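Local structure of cyclase (Uncultured organism, 5IBZ) at residues G30-I35 and E149-S154; T204-S209 and N224-I229; D232-I237 and R273-Y278. The protein probably hydrolyses amide bonds as an arylformamidase-type enzyme and binds acetylphosphate in the crystal. One frame throughout, in Å; residues are numbered along the deposited sequence.

Interaction 1. Residues G30-I35 and E149-S154; sequences GAANYI and ENVKTS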
loop_
_atom_site.group_PDB
_atom_site.type_symbol
_atom_site.label_atom_id
_atom_site.label_comp_id
_atom_site.label_asym_id
_atom_site.label_seq_id
_atom_site.Cartn_x
_atom_site.Cartn_y
_atom_site.Cartn_z
ATOM N N GLY B 30 -16.347 -25.391 -8.005
ATOM C CA GLY B 30 -15.581 -26.195 -8.948
ATOM C C GLY B 30 -14.999 -27.452 -8.322
ATOM O O GLY B 30 -15.651 -28.140 -7.514
ATOM N N ALA B 31 -13.752 -27.746 -8.677
ATOM C CA ALA B 31 -13.136 -29.012 -8.284
ATOM C C ALA B 31 -12.847 -29.094 -6.792
ATOM O O ALA B 31 -12.544 -30.159 -6.268
ATOM C CB ALA B 31 -11.861 -29.251 -9.095
ATOM N N ALA B 32 -12.980 -27.983 -6.084
ATOM C CA ALA B 32 -12.943 -28.059 -4.628
ATOM C C ALA B 32 -14.044 -28.991 -4.083
ATOM O O ALA B 32 -13.914 -29.563 -2.990
ATOM C CB ALA B 32 -13.058 -26.662 -4.029
ATOM N N ASN B 33 -15.112 -29.191 -4.847
ATOM C CA ASN B 33 -16.154 -30.114 -4.422
ATOM C C ASN B 33 -15.726 -31.588 -4.381
ATOM O O ASN B 33 -16.429 -32.428 -3.801
ATOM C CB ASN B 33 -17.372 -29.952 -5.325
ATOM C CG ASN B 33 -18.046 -28.605 -5.150
ATOM O OD1 ASN B 33 -18.269 -28.136 -4.029
ATOM N ND2 ASN B 33 -18.341 -27.950 -6.267
ATOM N N TYR B 34 -14.577 -31.907 -4.976
ATOM C CA TYR B 34 -14.004 -33.237 -4.861
ATOM C C TYR B 34 -13.436 -33.491 -3.451
ATOM O O TYR B 34 -13.240 -34.642 -3.083
ATOM C CB TYR B 34 -12.897 -33.462 -5.878
ATOM C CG TYR B 34 -13.299 -33.592 -7.328
ATOM C CD1 TYR B 34 -14.324 -34.433 -7.733
ATOM C CD2 TYR B 34 -12.595 -32.903 -8.311
ATOM C CE1 TYR B 34 -14.647 -34.546 -9.058
ATOM C CE2 TYR B 34 -12.908 -33.016 -9.641
ATOM C CZ TYR B 34 -13.923 -33.841 -10.020
ATOM O OH TYR B 34 -14.220 -33.953 -11.366
ATOM N N ILE B 35 -13.151 -32.435 -2.680
ATOM C CA ILE B 35 -12.682 -32.634 -1.320
ATOM C C ILE B 35 -13.904 -32.749 -0.398
ATOM O O ILE B 35 -14.616 -31.781 -0.131
ATOM C CB ILE B 35 -11.749 -31.510 -0.843
ATOM C CG1 ILE B 35 -10.595 -31.326 -1.836
ATOM C CG2 ILE B 35 -11.265 -31.837 0.556
ATOM C CD1 ILE B 35 -9.608 -30.181 -1.497
ATOM N N GLU B 149 -13.437 -16.555 -1.432
ATOM C CA GLU B 149 -14.142 -16.849 -0.175
ATOM C C GLU B 149 -14.991 -18.116 -0.322
ATOM O O GLU B 149 -15.348 -18.755 0.676
ATOM C CB GLU B 149 -15.009 -15.665 0.302
ATOM C CG GLU B 149 -16.308 -15.367 -0.444
ATOM C CD GLU B 149 -16.143 -14.679 -1.799
ATOM O OE1 GLU B 149 -15.008 -14.414 -2.254
ATOM O OE2 GLU B 149 -17.204 -14.401 -2.406
ATOM N N ASN B 150 -15.291 -18.495 -1.562
ATOM C CA ASN B 150 -16.086 -19.689 -1.810
ATOM C C ASN B 150 -15.334 -20.959 -1.430
ATOM O O ASN B 150 -15.949 -22.031 -1.336
ATOM C CB ASN B 150 -16.519 -19.770 -3.276
ATOM C CG ASN B 150 -17.617 -18.785 -3.616
ATOM O OD1 ASN B 150 -18.783 -18.997 -3.285
ATOM N ND2 ASN B 150 -17.256 -17.695 -4.279
ATOM N N VAL B 151 -14.021 -20.868 -1.215
ATOM C CA VAL B 151 -13.236 -22.023 -0.806
ATOM C C VAL B 151 -12.438 -21.701 0.469
ATOM O O VAL B 151 -11.323 -22.192 0.676
ATOM C CB VAL B 151 -12.299 -22.509 -1.942
ATOM C CG1 VAL B 151 -13.121 -23.328 -2.945
ATOM C CG2 VAL B 151 -11.589 -21.344 -2.643
ATOM N N LYS B 152 -13.048 -20.905 1.342
ATOM C CA LYS B 152 -12.375 -20.554 2.581
ATOM C C LYS B 152 -12.192 -21.774 3.481
ATOM O O LYS B 152 -11.372 -21.733 4.409
ATOM C CB LYS B 152 -13.119 -19.455 3.343
ATOM C CG LYS B 152 -14.450 -19.867 3.906
ATOM C CD LYS B 152 -15.043 -18.743 4.799
ATOM C CE LYS B 152 -16.337 -19.212 5.437
ATOM N NZ LYS B 152 -16.835 -18.275 6.476
ATOM N N THR B 153 -12.946 -22.844 3.247
ATOM C CA THR B 153 -12.715 -24.058 4.049
ATOM C C THR B 153 -12.037 -25.179 3.243
ATOM O O THR B 153 -11.719 -26.250 3.797
ATOM C CB THR B 153 -14.021 -24.583 4.726
ATOM O OG1 THR B 153 -15.175 -24.472 3.885
ATOM C CG2 THR B 153 -14.291 -23.760 5.972
ATOM N N SER B 154 -11.715 -24.914 1.983
ATOM C CA SER B 154 -11.153 -25.957 1.130
ATOM C C SER B 154 -9.635 -26.041 1.210
ATOM O O SER B 154 -8.973 -25.284 1.946
ATOM C CB SER B 154 -11.568 -25.736 -0.333
ATOM O OG SER B 154 -11.356 -26.909 -1.106
HETATM O O HOH W 1 -13.603 -28.341 -0.502
#
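Ala32, in the short 3-10 segment 31-34, faces the two ends of a type I beta turn that runs from Val151 to Ser154. The turn is closed by its own backbone bond from Ser154 N to Val151 O, 3.0 Å, and so brings Val151 and Ser154 to the same methyl group. Ala32 CB sits 3.5 Å from Val151 CG1 and 3.4 Å from Ser154 OG, an apolar touch at one end of the turn and a methyl against a hydroxyl at the other. Ile35, just past the 3-10 segment, extends its chain with CD1 anti to CA (chi2 178°), which carries that methyl to 3.7 Å from Ser154 OG. The serine CB-OG bond points anti to the backbone N (chi1 -164°), and that rotation directs it at a bridging water. Behind the pair, Tyr278 of strand 278-281 packs against both Ala32 and Val151, while Arg29 bonds to Asn33 OD1 and to Asn150 O and so joins the two loops a second time. Lys152 O accepts from Asn318 ND2 of the second subunit, which places this contact next to a subunit interface. The water that completes the junction lies 2.7 Å from Ser154 OG and donates to Ala32 O at 2.8 Å, the same carbonyl oxygen that takes the 3-10 bond from Ile35 N.

Interaction 2. Residues T204-S209 and N224-I229; sequences TGLVES and NPMTGI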
loop_
_atom_site.group_PDB
_atom_site.type_symbol
_atom_site.label_atom_id
_atom_site.label_comp_id
_atom_site.label_asym_id
_atom_site.label_seq_id
_atom_site.Cartn_x
_atom_site.Cartn_y
_atom_site.Cartn_z
ATOM N N THR B 204 9.244 -28.845 -9.962
ATOM C CA THR B 204 9.954 -28.484 -11.191
ATOM C C THR B 204 11.358 -27.938 -10.948
ATOM O O THR B 204 12.177 -27.841 -11.878
ATOM C CB THR B 204 9.233 -27.384 -11.982
ATOM O OG1 THR B 204 9.478 -26.111 -11.366
ATOM C CG2 THR B 204 7.755 -27.646 -12.099
ATOM N N GLY B 205 11.606 -27.540 -9.712
ATOM C CA GLY B 205 12.896 -26.998 -9.306
ATOM C C GLY B 205 13.098 -25.525 -9.628
ATOM O O GLY B 205 14.094 -24.936 -9.212
ATOM N N LEU B 206 12.176 -24.911 -10.369
ATOM C CA LEU B 206 12.480 -23.601 -10.942
ATOM C C LEU B 206 12.770 -22.542 -9.866
ATOM O O LEU B 206 13.758 -21.792 -9.981
ATOM C CB LEU B 206 11.346 -23.140 -11.865
ATOM C CG LEU B 206 11.620 -21.818 -12.595
ATOM C CD1 LEU B 206 12.791 -21.950 -13.549
ATOM C CD2 LEU B 206 10.385 -21.271 -13.329
ATOM N N VAL B 207 11.950 -22.479 -8.816
ATOM C CA VAL B 207 12.126 -21.456 -7.791
ATOM C C VAL B 207 13.451 -21.644 -7.021
ATOM O O VAL B 207 13.979 -20.689 -6.428
ATOM C CB VAL B 207 10.921 -21.434 -6.807
ATOM C CG1 VAL B 207 10.874 -22.695 -5.984
ATOM C CG2 VAL B 207 10.957 -20.218 -5.925
ATOM N N GLU B 208 14.031 -22.840 -7.089
ATOM C CA GLU B 208 15.282 -23.128 -6.377
ATOM C C GLU B 208 16.480 -22.456 -7.035
ATOM O O GLU B 208 17.591 -22.466 -6.478
ATOM C CB GLU B 208 15.505 -24.642 -6.289
ATOM C CG GLU B 208 14.424 -25.342 -5.480
ATOM C CD GLU B 208 14.451 -26.879 -5.568
ATOM O OE1 GLU B 208 15.473 -27.451 -6.017
ATOM O OE2 GLU B 208 13.442 -27.492 -5.154
ATOM N N SER B 209 16.256 -21.883 -8.211
ATOM C CA SER B 209 17.314 -21.185 -8.935
ATOM C C SER B 209 17.238 -19.662 -8.803
ATOM O O SER B 209 18.148 -18.967 -9.234
ATOM C CB SER B 209 17.285 -21.572 -10.424
ATOM O OG SER B 209 16.163 -21.027 -11.129
ATOM N N ASN B 224 12.891 -15.505 -20.471
ATOM C CA ASN B 224 13.196 -16.708 -21.200
ATOM C C ASN B 224 12.216 -17.824 -20.830
ATOM O O ASN B 224 11.409 -17.671 -19.930
ATOM C CB ASN B 224 14.664 -17.063 -20.968
ATOM C CG ASN B 224 15.606 -16.106 -21.715
ATOM O OD1 ASN B 224 15.873 -16.291 -22.907
ATOM N ND2 ASN B 224 16.081 -15.066 -21.029
ATOM N N PRO B 225 12.216 -18.910 -21.610
ATOM C CA PRO B 225 11.230 -19.964 -21.351
ATOM C C PRO B 225 11.338 -20.544 -19.952
ATOM O O PRO B 225 12.427 -20.565 -19.392
ATOM C CB PRO B 225 11.567 -21.042 -22.382
ATOM C CG PRO B 225 12.336 -20.360 -23.415
ATOM C CD PRO B 225 13.088 -19.249 -22.736
HETATM N N MSE B 226 10.214 -21.006 -19.423
HETATM C CA MSE B 226 10.165 -21.562 -18.071
HETATM C C MSE B 226 9.476 -22.919 -18.066
HETATM O O MSE B 226 8.395 -23.074 -18.632
HETATM C CB MSE B 226 9.450 -20.590 -17.131
HETATM C CG MSE B 226 10.243 -19.325 -16.892
HETATM SE SE MSE B 226 9.295 -18.082 -15.720
HETATM C CE MSE B 226 7.937 -17.589 -16.979
ATOM N N THR B 227 10.110 -23.904 -17.428
ATOM C CA THR B 227 9.560 -25.255 -17.350
ATOM C C THR B 227 8.189 -25.287 -16.668
ATOM O O THR B 227 7.922 -24.533 -15.737
ATOM C CB THR B 227 10.525 -26.207 -16.599
ATOM O OG1 THR B 227 10.000 -27.542 -16.603
ATOM C CG2 THR B 227 10.739 -25.774 -15.168
ATOM N N GLY B 228 7.306 -26.154 -17.144
ATOM C CA GLY B 228 6.023 -26.353 -16.477
ATOM C C GLY B 228 5.205 -27.396 -17.215
ATOM O O GLY B 228 5.699 -28.015 -18.169
ATOM N N ILE B 229 3.967 -27.602 -16.779
ATOM C CA ILE B 229 3.131 -28.619 -17.403
ATOM C C ILE B 229 2.601 -28.180 -18.765
ATOM O O ILE B 229 2.397 -26.998 -19.041
ATOM C CB ILE B 229 1.953 -29.053 -16.484
ATOM C CG1 ILE B 229 1.017 -27.889 -16.138
ATOM C CG2 ILE B 229 2.527 -29.735 -15.248
ATOM C CD1 ILE B 229 -0.264 -28.318 -15.399
#
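An ST turn at Thr204, directly after strand 199-203, packs against Thr227 on the approach to the short strand 228-229. Thr204 OG1 accepts from Leu206 N at 3.1 Å in a nearly straight bond (166°), its chi1 of 78° placing the oxygen between the backbone N and the carbonyl carbon. Across the contact the two threonine side chains run antiparallel alongside each other, with Thr227 CG2 at 3.9 Å from Thr204 CB. The hydroxyl of Thr227 turns elsewhere, to Tyr176 O, so its methyl is the part left to meet Thr204. Beside them, Leu206 lies roughly perpendicular to Met226, a selenomethionine here: Leu206 CD2 is 4.0 Å from Met226 CB and 4.1 Å from SE. The Met226 side chain is itself about 7 Å from a bound acetylphosphate. The turn is held from behind by Asp248, which receives the backbone N-H groups of Thr204 and Gly205. A valine in place of Thr204 would probably leave Leu206 N without its acceptor and let the turn that presents Leu206 slacken. Polar groups here fix each loop from within or from neighbouring residues, whereas the surfaces that meet are largely aliphatic, with the selenium of Met226 among them, so the fit rests mainly on apolar burial.

Interaction 3. Residues D232-I237 and R273-Y278; sequences DTVPWI and RDLGVY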
loop_
_atom_site.group_PDB
_atom_site.type_symbol
_atom_site.label_atom_id
_atom_site.label_comp_id
_atom_site.label_asym_id
_atom_site.label_seq_id
_atom_site.Cartn_x
_atom_site.Cartn_y
_atom_site.Cartn_z
ATOM N N ASP B 232 -1.122 -31.722 -22.645
ATOM C CA ASP B 232 -1.654 -33.082 -22.539
ATOM C C ASP B 232 -1.752 -33.548 -21.084
ATOM O O ASP B 232 -2.204 -34.663 -20.822
ATOM C CB ASP B 232 -0.841 -34.068 -23.425
ATOM C CG ASP B 232 0.351 -34.710 -22.731
ATOM O OD1 ASP B 232 0.844 -34.217 -21.697
ATOM O OD2 ASP B 232 0.818 -35.735 -23.276
ATOM N N THR B 233 -1.420 -32.679 -20.128
ATOM C CA THR B 233 -1.680 -32.998 -18.728
ATOM C C THR B 233 -3.136 -32.691 -18.337
ATOM O O THR B 233 -3.630 -33.180 -17.326
ATOM C CB THR B 233 -0.730 -32.243 -17.767
ATOM O OG1 THR B 233 -1.025 -30.839 -17.776
ATOM C CG2 THR B 233 0.748 -32.498 -18.135
ATOM N N VAL B 234 -3.837 -31.903 -19.148
ATOM C CA VAL B 234 -5.162 -31.419 -18.757
ATOM C C VAL B 234 -6.212 -32.558 -18.712
ATOM O O VAL B 234 -6.963 -32.665 -17.728
ATOM C CB VAL B 234 -5.602 -30.262 -19.673
ATOM C CG1 VAL B 234 -7.063 -29.926 -19.452
ATOM C CG2 VAL B 234 -4.759 -29.012 -19.383
ATOM N N PRO B 235 -6.262 -33.418 -19.740
ATOM C CA PRO B 235 -7.250 -34.494 -19.611
ATOM C C PRO B 235 -6.932 -35.407 -18.417
ATOM O O PRO B 235 -7.847 -35.926 -17.771
ATOM C CB PRO B 235 -7.133 -35.239 -20.935
ATOM C CG PRO B 235 -6.581 -34.241 -21.901
ATOM C CD PRO B 235 -5.631 -33.400 -21.066
ATOM N N TRP B 236 -5.647 -35.604 -18.142
ATOM C CA TRP B 236 -5.235 -36.435 -17.003
ATOM C C TRP B 236 -5.685 -35.815 -15.675
ATOM O O TRP B 236 -6.213 -36.505 -14.803
ATOM C CB TRP B 236 -3.723 -36.636 -17.035
ATOM C CG TRP B 236 -3.172 -37.496 -15.955
ATOM C CD1 TRP B 236 -3.198 -38.868 -15.882
ATOM C CD2 TRP B 236 -2.498 -37.042 -14.784
ATOM N NE1 TRP B 236 -2.558 -39.285 -14.740
ATOM C CE2 TRP B 236 -2.128 -38.181 -14.047
ATOM C CE3 TRP B 236 -2.161 -35.777 -14.291
ATOM C CZ2 TRP B 236 -1.443 -38.092 -12.841
ATOM C CZ3 TRP B 236 -1.486 -35.695 -13.090
ATOM C CH2 TRP B 236 -1.136 -36.840 -12.382
ATOM N N ILE B 237 -5.466 -34.519 -15.523
ATOM C CA ILE B 237 -5.913 -33.808 -14.336
ATOM C C ILE B 237 -7.411 -33.983 -14.149
ATOM O O ILE B 237 -7.889 -34.196 -13.030
ATOM C CB ILE B 237 -5.526 -32.308 -14.435
ATOM C CG1 ILE B 237 -4.015 -32.162 -14.241
ATOM C CG2 ILE B 237 -6.254 -31.507 -13.379
ATOM C CD1 ILE B 237 -3.440 -30.841 -14.710
ATOM N N ARG B 273 -11.202 -22.184 -16.240
ATOM C CA ARG B 273 -12.531 -22.056 -16.830
ATOM C C ARG B 273 -13.230 -23.380 -17.104
ATOM O O ARG B 273 -14.390 -23.547 -16.735
ATOM C CB ARG B 273 -12.460 -21.260 -18.132
ATOM C CG ARG B 273 -13.784 -21.174 -18.853
ATOM C CD ARG B 273 -13.587 -20.607 -20.210
ATOM N NE ARG B 273 -14.825 -20.285 -20.887
ATOM C CZ ARG B 273 -15.475 -21.076 -21.726
ATOM N NH1 ARG B 273 -15.046 -22.311 -21.968
ATOM N NH2 ARG B 273 -16.585 -20.638 -22.321
ATOM N N ASP B 274 -12.567 -24.305 -17.787
ATOM C CA ASP B 274 -13.276 -25.485 -18.243
ATOM C C ASP B 274 -13.464 -26.504 -17.105
ATOM O O ASP B 274 -14.563 -27.051 -16.947
ATOM C CB ASP B 274 -12.540 -26.113 -19.434
ATOM C CG ASP B 274 -12.502 -25.201 -20.652
ATOM O OD1 ASP B 274 -13.451 -24.425 -20.835
ATOM O OD2 ASP B 274 -11.525 -25.262 -21.426
ATOM N N LEU B 275 -12.411 -26.787 -16.338
ATOM C CA LEU B 275 -12.491 -27.798 -15.269
ATOM C C LEU B 275 -12.829 -27.259 -13.877
ATOM O O LEU B 275 -13.269 -28.020 -12.998
ATOM C CB LEU B 275 -11.166 -28.563 -15.173
ATOM C CG LEU B 275 -10.671 -29.279 -16.428
ATOM C CD1 LEU B 275 -9.456 -30.143 -16.076
ATOM C CD2 LEU B 275 -11.755 -30.106 -17.072
ATOM N N GLY B 276 -12.610 -25.967 -13.654
ATOM C CA GLY B 276 -12.774 -25.408 -12.327
ATOM C C GLY B 276 -11.741 -25.960 -11.347
ATOM O O GLY B 276 -12.004 -26.103 -10.150
ATOM N N VAL B 277 -10.545 -26.240 -11.854
ATOM C CA VAL B 277 -9.421 -26.734 -11.049
ATOM C C VAL B 277 -8.503 -25.567 -10.672
ATOM O O VAL B 277 -8.137 -24.771 -11.520
ATOM C CB VAL B 277 -8.665 -27.821 -11.836
ATOM C CG1 VAL B 277 -7.330 -28.172 -11.178
ATOM C CG2 VAL B 277 -9.536 -29.085 -11.963
ATOM N N TYR B 278 -8.151 -25.473 -9.395
ATOM C CA TYR B 278 -7.362 -24.373 -8.873
ATOM C C TYR B 278 -5.891 -24.542 -9.214
ATOM O O TYR B 278 -5.390 -25.658 -9.365
ATOM C CB TYR B 278 -7.560 -24.273 -7.342
ATOM C CG TYR B 278 -8.990 -23.934 -7.012
ATOM C CD1 TYR B 278 -9.966 -24.924 -6.992
ATOM C CD2 TYR B 278 -9.388 -22.633 -6.778
ATOM C CE1 TYR B 278 -11.286 -24.624 -6.747
ATOM C CE2 TYR B 278 -10.702 -22.320 -6.516
ATOM C CZ TYR B 278 -11.663 -23.319 -6.520
ATOM O OH TYR B 278 -12.997 -23.016 -6.260
#
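Asp274 OD1, one residue before the Leu275 that makes the contact, is gripped by Arg273 NH1 at 2.9 Å, a salt bridge bent to 139° at the hydrogen, and more weakly by Tyr122 OH. The oxygen lies only 14° out of the guanidinium plane. Asn270 ND2 holds the other oxygen, OD2, while Arg273 gives NE to Ser125 O and makes a cation-pi contact with Tyr122, so both side chains are fixed at the end of helix 266-275. There the chain leaves the helix at Gly276, whose positive phi of 66° suits a glycine, and turns into strand 278-281. Leu275, before this bend, and Val277, after it, both point their CB toward helix 233-239, where Val234 and Ile237, three residues apart, receive them. Leu275 CD1 enters beside the first turn of that helix, 3.9 Å from Val234 O, 4.1 Å from Val234 CG1 and 4.4 Å from Ile237 CG2. The second touch runs between branches: Ile237 CG2 meets Val277 CG1 at 4.1 Å, each branch anti to its own backbone N, and the two side chains cross obliquely. All four residues are buried. Val234 also touches Val267 and Asn270, and Ile237 touches Leu271, so the contact reaches further up helix 266-275. His268 in that helix and Glu281 in the strand belong to the acetylphosphate pocket. The charged groups of Arg273 and Asp274 bond to each other and to neighbours away from the contact, while the touching surface is almost wholly aliphatic, so burial of carbon carries it.

From the N terminus, interaction 1 closes the longest loop, bringing the segment before helix 37-44 onto the turn that precedes strand 158-163. Interaction 2 then closes a short excursion containing helix 215-223, and interaction 3 a further one through strand 244-247 to the end of helix 266-275. The three follow in series; none nests in or crosses another. Interactions 1 and 2 lie on opposite sides of the chain's centre, their nearest atoms about 13 Å apart, and interaction 3 touches both: a probable hydrogen bond joins Ala31 N to Gly276 O (2.8 Å), while Ile229 CD1 packs on Ile237 CD1 at 4.1 Å, just where strand 228-229 leads into helix 233-239.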